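Local structure of aeromonas extracellular serine protease (Aeromonas sobria, 3WQB) at residues S343-L348 with G415-N420; K389-K394 with E550-A555. The protein is a furin-like subtilase that cleaves after two basic residues, one of them lysine, and is a probable virulence factor acting on host plasma proteins. The protein carries 1 engineered substitution. One frame throughout, in Å; residues are numbered along the deposited sequence.

In the fold
Going along the chain from the N terminus, helix 335-352 comes first; its residues 343-348 are met by 415-420, just where helix 419-426 begins, and contact 1 closes that loop with 66 residues in between. Within the loop lies the two-stranded hairpin of 379-384 and 390-396, and 389-394 of this hairpin opens contact 2, which closes only 155 residues later at 550-555. The two loops therefore cross rather than nest. Contact 1 joins helix 335-352 to the loop that leads into helix 419-426, within the buried body of the protease, whereas contact 2 ties the hairpin to the P-domain beside its calcium ion. Their nearest atoms are about 17 Å apart.

Contact 1: S343-L348 with G415-N420; sequences SGAMAL and GLIDVN
A345 directs its methyl at the bend between I417 and V419, and this small group is the hub of the contact. Its CB lies 3.8 Å from CG2 of V419 and 3.9 Å from CG2 of I417, so that one methyl is touched by two branched side chains, on either side of D418 in the sequence. The two valine methyls divide the work. With CG1 anti to the backbone N (chi1 166°), CG2 is left beside the N and anti to the carbonyl carbon, where it reaches A345, while CG1 of V419 meets CD1 of L348 at 3.9 Å. L348 and V419 run across each other at about a right angle, and the leucine touches with a single branch. On I417, the short branch CG2 makes the nearest approach, and the extended branch brings CD1 to 4.1 Å from A345 CB.

A345 and L348 are three residues apart on helix 335-352 and thus share one helix face, against which the segment 415-420 passes as it turns into helix 419-426. In the subtilisin-like fold, helix 335-352 is the long helix that starts at the catalytic serine position, here the engineered A336, and the present contact lies further along it. D418 is the N-cap of the second helix: its OD1 accepts from the backbone N of K421 and also from N58 ND2. The backbone of I417 is hydrogen-bonded to S280, on the edge strand 277-282 of the parallel sheet.

No hydrogen bond joins the two segments; their meeting is wholly apolar, and all four touching residues are buried. M346 leaves the helix on the side away from the loop and touches A211, I213 and V173 of strands 211-215 and 173-179, and N420 is anchored by its side-chain amide to I16 and W61.

Contact 2: K389-K394 with E550-A555; sequences KVRDVK and EVTDVA. With CA (calcium ion), chain D.
V393 and V554 make the apolar part of this contact, one methyl against one methyl: CG2 of V393 lies 4.1 Å from CG1 of V554. The two side chains cross obliquely, and the approach is loose. The touching methyl of V554 stands anti to its own carbonyl carbon (chi1 -61°), while the other methyl of V393, CG1, turns back along its strand and lies 3.5 Å above the plane of the R391 guanidinium, over its centre. That aliphatic cover lies against one face of the flat group.

The polar part runs through water. R391 NH1 donates to water 1 at 2.9 Å, with the water in the guanidinium plane, and T552 OG1 is hydrogen-bonded to the same water, also at 2.9 Å. One water thus bridges the two segments, which share no direct hydrogen bond. Beside it, T552 CG2 comes to 4.3 Å from R391 NH1, near the plane at the edge of the group. The R391 side chain has a further polar partner in Y383 of strand 379-384, to which its backbone is also hydrogen-bonded.

The far end of 550-555 is tied to a calcium ion. OD1 and OD2 of D553 each lie 2.5 Å from the calcium ion, and the carbonyl O of A555 binds it at 2.3 Å. OD1 also accepts from the backbone N of A555 at 173°, an Asx turn that shapes the loop carrying V554; D454, D488, N578 and N579 complete the site.

V554 and T552 also touch strand 379-384, the partner of 390-396, so both strands of the hairpin meet the end of strand 545-553 and the start of the loop that follows; 545-553 lies in one antiparallel sheet of the P-domain, with 460-466 and 489-494 on its two sides.

Contact 1: S343-L348 with G415-N420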
ATOM      1  N   SER A 343       3.872  10.638   4.003  1.00  8.96           N
ATOM      2  CA  SER A 343       4.393  10.632   5.380  1.00  9.17           C
ATOM      3  C   SER A 343       4.912  12.012   5.762  1.00  9.22           C
ATOM      4  O   SER A 343       4.633  12.506   6.851  1.00  9.60           O
ATOM      5  CB  SER A 343       5.500   9.582   5.536  1.00  8.92           C
ATOM      6  OG  SER A 343       4.957   8.278   5.402  1.00  9.13           O
ATOM      7  N   GLY A 344       5.676  12.627   4.866  1.00  9.90           N
ATOM      8  CA  GLY A 344       6.180  13.976   5.074  1.00  9.96           C
ATOM      9  C   GLY A 344       5.062  14.999   5.185  1.00  9.88           C
ATOM     10  O   GLY A 344       5.073  15.833   6.092  1.00 10.39           O
ATOM     11  N   ALA A 345       4.071  14.914   4.297  1.00 10.34           N
ATOM     12  CA  ALA A 345       2.917  15.820   4.334  1.00 10.62           C
ATOM     13  C   ALA A 345       2.174  15.691   5.667  1.00 10.52           C
ATOM     14  O   ALA A 345       1.811  16.690   6.298  1.00 10.90           O
ATOM     15  CB  ALA A 345       1.974  15.534   3.171  1.00 11.30           C
ATOM     16  N   MET A 346       1.951  14.447   6.082  1.00 10.54           N
ATOM     17  CA  MET A 346       1.339  14.151   7.360  1.00 11.03           C
ATOM     18  C   MET A 346       2.142  14.759   8.511  1.00 10.92           C
ATOM     19  O   MET A 346       1.574  15.366   9.422  1.00 11.10           O
ATOM     20  CB  MET A 346       1.223  12.639   7.530  1.00 11.76           C
ATOM     21  CG  MET A 346       0.353  12.201   8.688  1.00 13.47           C
ATOM     22  SD  MET A 346      -1.397  12.606   8.466  1.00 13.23           S
ATOM     23  CE  MET A 346      -1.965  11.431   7.243  1.00 13.77           C
ATOM     24  N   ALA A 347       3.469  14.604   8.471  1.00 10.47           N
ATOM     25  CA  ALA A 347       4.319  15.150   9.525  1.00 11.10           C
ATOM     26  C   ALA A 347       4.218  16.676   9.575  1.00 10.82           C
ATOM     27  O   ALA A 347       4.210  17.272  10.658  1.00 11.68           O
ATOM     28  CB  ALA A 347       5.755  14.717   9.339  1.00 11.19           C
ATOM     29  N   LEU A 348       4.109  17.318   8.422  1.00 10.93           N
ATOM     30  CA  LEU A 348       3.926  18.769   8.387  1.00 10.80           C
ATOM     31  C   LEU A 348       2.632  19.158   9.106  1.00 10.70           C
ATOM     32  O   LEU A 348       2.621  20.025   9.988  1.00 11.20           O
ATOM     33  CB  LEU A 348       3.924  19.301   6.947  1.00 11.17           C
ATOM     34  CG  LEU A 348       5.262  19.202   6.208  1.00 10.63           C
ATOM     35  CD1 LEU A 348       5.154  19.775   4.804  1.00 11.21           C
ATOM     36  CD2 LEU A 348       6.361  19.915   6.981  1.00 11.75           C
ATOM     37  N   GLY A 415      -7.372  13.051  -4.640  1.00  9.79           N
ATOM     38  CA  GLY A 415      -6.549  13.945  -5.438  1.00  9.69           C
ATOM     39  C   GLY A 415      -5.114  14.041  -4.974  1.00  9.50           C
ATOM     40  O   GLY A 415      -4.675  13.325  -4.064  1.00  9.53           O
ATOM     41  N   LEU A 416      -4.377  14.943  -5.616  1.00  8.82           N
ATOM     42  CA  LEU A 416      -2.990  15.184  -5.261  1.00  9.38           C
ATOM     43  C   LEU A 416      -2.894  16.031  -3.995  1.00  9.26           C
ATOM     44  O   LEU A 416      -3.543  17.069  -3.874  1.00 10.40           O
ATOM     45  CB  LEU A 416      -2.271  15.875  -6.418  1.00  9.41           C
ATOM     46  CG  LEU A 416      -0.865  16.425  -6.185  1.00  9.55           C
ATOM     47  CD1 LEU A 416       0.111  15.315  -5.839  1.00 10.07           C
ATOM     48  CD2 LEU A 416      -0.391  17.222  -7.392  1.00 12.14           C
ATOM     49  N   ILE A 417      -2.067  15.586  -3.059  1.00  9.14           N
ATOM     50  CA  ILE A 417      -1.836  16.327  -1.819  1.00  9.63           C
ATOM     51  C   ILE A 417      -1.558  17.810  -2.079  1.00  9.61           C
ATOM     52  O   ILE A 417      -0.758  18.162  -2.954  1.00 10.36           O
ATOM     53  CB  ILE A 417      -0.674  15.712  -1.044  1.00  9.70           C
ATOM     54  CG1 ILE A 417      -1.079  14.324  -0.533  1.00 10.96           C
ATOM     55  CG2 ILE A 417      -0.242  16.618   0.108  1.00 11.67           C
ATOM     56  CD1 ILE A 417       0.041  13.563   0.163  1.00 12.83           C
ATOM     57  N   ASP A 418      -2.225  18.666  -1.309  1.00  9.85           N
ATOM     58  CA  ASP A 418      -1.993  20.109  -1.332  1.00  9.96           C
ATOM     59  C   ASP A 418      -1.779  20.514   0.118  1.00  9.94           C
ATOM     60  O   ASP A 418      -2.730  20.761   0.853  1.00 10.68           O
ATOM     61  CB  ASP A 418      -3.209  20.822  -1.931  1.00 10.98           C
ATOM     62  CG  ASP A 418      -3.031  22.332  -2.053  1.00 12.96           C
ATOM     63  OD1 ASP A 418      -2.183  22.915  -1.337  1.00 14.38           O
ATOM     64  OD2 ASP A 418      -3.789  22.936  -2.849  1.00 15.33           O
ATOM     65  N   VAL A 419      -0.521  20.557   0.543  1.00 10.20           N
ATOM     66  CA  VAL A 419      -0.216  20.804   1.955  1.00 10.71           C
ATOM     67  C   VAL A 419      -0.669  22.196   2.398  1.00 10.80           C
ATOM     68  O   VAL A 419      -1.219  22.360   3.501  1.00 11.27           O
ATOM     69  CB  VAL A 419       1.295  20.620   2.244  1.00 10.87           C
ATOM     70  CG1 VAL A 419       1.669  21.203   3.614  1.00 12.56           C
ATOM     71  CG2 VAL A 419       1.680  19.147   2.159  1.00 11.58           C
ATOM     72  N   ASN A 420      -0.427  23.202   1.562  1.00 10.72           N
ATOM     73  CA  ASN A 420      -0.809  24.563   1.921  1.00 10.75           C
ATOM     74  C   ASN A 420      -2.307  24.674   2.176  1.00 10.92           C
ATOM     75  O   ASN A 420      -2.721  25.301   3.160  1.00 11.19           O
ATOM     76  CB  ASN A 420      -0.452  25.537   0.803  1.00 10.76           C
ATOM     77  CG  ASN A 420       1.034  25.688   0.583  1.00 10.80           C
ATOM     78  OD1 ASN A 420       1.865  25.279   1.398  1.00 11.00           O
ATOM     79  ND2 ASN A 420       1.376  26.299  -0.540  1.00 11.00           N
TER

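Contact 2: K389-K394 with E550-A555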
ATOM      1  N   LYS A 389     -26.365  -9.553 -26.985  1.00 24.43           N
ATOM      2  CA  LYS A 389     -26.382  -8.139 -26.603  1.00 24.12           C
ATOM      3  C   LYS A 389     -24.936  -7.650 -26.474  1.00 23.89           C
ATOM      4  O   LYS A 389     -24.153  -8.213 -25.707  1.00 23.85           O
ATOM      5  CB  LYS A 389     -27.152  -7.931 -25.291  1.00 24.29           C
ATOM      6  CG  LYS A 389     -27.262  -6.465 -24.841  1.00 25.11           C
ATOM      7  CD  LYS A 389     -28.160  -6.288 -23.622  1.00 25.68           C
ATOM      8  CE  LYS A 389     -27.513  -6.801 -22.344  1.00 25.68           C
ATOM      9  NZ  LYS A 389     -28.415  -6.661 -21.161  1.00 25.13           N
ATOM     10  N   VAL A 390     -24.583  -6.628 -27.248  1.00 23.69           N
ATOM     11  CA  VAL A 390     -23.243  -6.040 -27.207  1.00 23.26           C
ATOM     12  C   VAL A 390     -23.212  -5.016 -26.083  1.00 22.54           C
ATOM     13  O   VAL A 390     -23.962  -4.039 -26.101  1.00 22.81           O
ATOM     14  CB  VAL A 390     -22.868  -5.352 -28.545  1.00 23.62           C
ATOM     15  CG1 VAL A 390     -21.471  -4.743 -28.474  1.00 23.98           C
ATOM     16  CG2 VAL A 390     -22.954  -6.340 -29.703  1.00 23.90           C
ATOM     17  N   ARG A 391     -22.346  -5.251 -25.104  1.00 21.62           N
ATOM     18  CA  ARG A 391     -22.281  -4.396 -23.928  1.00 20.78           C
ATOM     19  C   ARG A 391     -20.980  -3.614 -23.875  1.00 20.39           C
ATOM     20  O   ARG A 391     -19.938  -4.101 -24.299  1.00 20.78           O
ATOM     21  CB  ARG A 391     -22.425  -5.223 -22.648  1.00 20.53           C
ATOM     22  CG  ARG A 391     -23.741  -5.984 -22.517  1.00 20.26           C
ATOM     23  CD  ARG A 391     -23.974  -6.418 -21.083  1.00 19.42           C
ATOM     24  NE  ARG A 391     -24.458  -5.313 -20.257  1.00 18.73           N
ATOM     25  CZ  ARG A 391     -24.183  -5.149 -18.964  1.00 19.02           C
ATOM     26  NH1 ARG A 391     -23.398  -6.005 -18.321  1.00 18.89           N
ATOM     27  NH2 ARG A 391     -24.679  -4.107 -18.314  1.00 19.68           N
ATOM     28  N   ASP A 392     -21.073  -2.390 -23.369  1.00 19.78           N
ATOM     29  CA  ASP A 392     -19.917  -1.557 -23.084  1.00 19.77           C
ATOM     30  C   ASP A 392     -20.056  -1.121 -21.641  1.00 18.86           C
ATOM     31  O   ASP A 392     -20.903  -0.285 -21.311  1.00 19.50           O
ATOM     32  CB  ASP A 392     -19.904  -0.329 -23.994  1.00 20.42           C
ATOM     33  CG  ASP A 392     -20.076  -0.681 -25.452  1.00 23.56           C
ATOM     34  OD1 ASP A 392     -19.332  -1.552 -25.946  1.00 27.75           O
ATOM     35  OD2 ASP A 392     -20.957  -0.080 -26.102  1.00 27.79           O
ATOM     36  N   VAL A 393     -19.244  -1.710 -20.772  1.00 17.79           N
ATOM     37  CA  VAL A 393     -19.367  -1.428 -19.342  1.00 17.01           C
ATOM     38  C   VAL A 393     -18.118  -0.776 -18.789  1.00 15.78           C
ATOM     39  O   VAL A 393     -17.016  -1.040 -19.246  1.00 15.44           O
ATOM     40  CB  VAL A 393     -19.717  -2.694 -18.518  1.00 17.56           C
ATOM     41  CG1 VAL A 393     -21.049  -3.293 -18.993  1.00 18.63           C
ATOM     42  CG2 VAL A 393     -18.602  -3.720 -18.569  1.00 18.48           C
ATOM     43  N   LYS A 394     -18.304   0.093 -17.803  1.00 15.05           N
ATOM     44  CA  LYS A 394     -17.194   0.771 -17.157  1.00 14.55           C
ATOM     45  C   LYS A 394     -16.390  -0.225 -16.311  1.00 14.01           C
ATOM     46  O   LYS A 394     -16.947  -0.894 -15.435  1.00 13.83           O
ATOM     47  CB  LYS A 394     -17.740   1.920 -16.315  1.00 15.18           C
ATOM     48  CG  LYS A 394     -16.707   2.807 -15.661  1.00 16.36           C
ATOM     49  CD  LYS A 394     -17.334   4.133 -15.238  1.00 19.67           C
ATOM     50  CE  LYS A 394     -18.470   3.941 -14.249  1.00 21.92           C
ATOM     51  NZ  LYS A 394     -19.211   5.208 -14.038  1.00 24.58           N
ATOM     52  N   GLU A 550     -22.498  -5.892  -6.895  1.00 11.48           N
ATOM     53  CA  GLU A 550     -22.739  -6.341  -8.256  1.00 11.26           C
ATOM     54  C   GLU A 550     -21.504  -7.066  -8.750  1.00 11.25           C
ATOM     55  O   GLU A 550     -20.399  -6.554  -8.604  1.00 11.69           O
ATOM     56  CB  GLU A 550     -23.040  -5.144  -9.168  1.00 11.42           C
ATOM     57  CG  GLU A 550     -24.376  -4.490  -8.904  1.00 13.34           C
ATOM     58  CD  GLU A 550     -24.730  -3.399  -9.895  1.00 15.28           C
ATOM     59  OE1 GLU A 550     -23.894  -3.031 -10.755  1.00 17.03           O
ATOM     60  OE2 GLU A 550     -25.875  -2.914  -9.825  1.00 16.72           O
ATOM     61  N   VAL A 551     -21.679  -8.259  -9.323  1.00 11.63           N
ATOM     62  CA  VAL A 551     -20.570  -9.037  -9.873  1.00 11.68           C
ATOM     63  C   VAL A 551     -20.957  -9.476 -11.283  1.00 11.69           C
ATOM     64  O   VAL A 551     -22.030 -10.048 -11.462  1.00 11.57           O
ATOM     65  CB  VAL A 551     -20.258 -10.287  -9.011  1.00 11.99           C
ATOM     66  CG1 VAL A 551     -19.133 -11.114  -9.625  1.00 13.11           C
ATOM     67  CG2 VAL A 551     -19.913  -9.884  -7.577  1.00 12.70           C
ATOM     68  N   THR A 552     -20.103  -9.199 -12.268  1.00 11.71           N
ATOM     69  CA  THR A 552     -20.365  -9.576 -13.659  1.00 11.88           C
ATOM     70  C   THR A 552     -19.136 -10.232 -14.264  1.00 11.54           C
ATOM     71  O   THR A 552     -18.017  -9.771 -14.054  1.00 11.47           O
ATOM     72  CB  THR A 552     -20.704  -8.341 -14.528  1.00 12.17           C
ATOM     73  OG1 THR A 552     -21.674  -7.522 -13.866  1.00 13.06           O
ATOM     74  CG2 THR A 552     -21.283  -8.777 -15.862  1.00 13.38           C
ATOM     75  N   ASP A 553     -19.352 -11.312 -15.012  1.00 11.60           N
ATOM     76  CA  ASP A 553     -18.318 -11.896 -15.857  1.00 11.99           C
ATOM     77  C   ASP A 553     -18.376 -11.160 -17.197  1.00 12.14           C
ATOM     78  O   ASP A 553     -19.389 -11.203 -17.892  1.00 12.56           O
ATOM     79  CB  ASP A 553     -18.579 -13.411 -15.996  1.00 12.19           C
ATOM     80  CG  ASP A 553     -17.620 -14.114 -16.965  1.00 12.46           C
ATOM     81  OD1 ASP A 553     -17.107 -13.504 -17.932  1.00 13.59           O
ATOM     82  OD2 ASP A 553     -17.389 -15.322 -16.769  1.00 14.06           O
ATOM     83  N   VAL A 554     -17.300 -10.452 -17.531  1.00 12.15           N
ATOM     84  CA  VAL A 554     -17.309  -9.525 -18.662  1.00 12.36           C
ATOM     85  C   VAL A 554     -16.393  -9.945 -19.814  1.00 12.42           C
ATOM     86  O   VAL A 554     -15.962  -9.097 -20.599  1.00 13.11           O
ATOM     87  CB  VAL A 554     -16.963  -8.060 -18.222  1.00 12.19           C
ATOM     88  CG1 VAL A 554     -17.986  -7.534 -17.212  1.00 12.91           C
ATOM     89  CG2 VAL A 554     -15.533  -7.961 -17.680  1.00 13.07           C
ATOM     90  N   ALA A 555     -16.075 -11.233 -19.902  1.00 12.62           N
ATOM     91  CA  ALA A 555     -15.195 -11.699 -20.982  1.00 13.07           C
ATOM     92  C   ALA A 555     -15.331 -13.177 -21.270  1.00 13.89           C
ATOM     93  O   ALA A 555     -15.382 -13.994 -20.350  1.00 13.57           O
ATOM     94  CB  ALA A 555     -13.740 -11.379 -20.654  1.00 13.21           C
TER
HETATM   95 CA    CA D 902     -15.934 -15.609 -18.765  1.00 13.46          CA
HETATM   96  O   HOH W   1     -22.327  -5.463 -15.729  1.00 19.09           O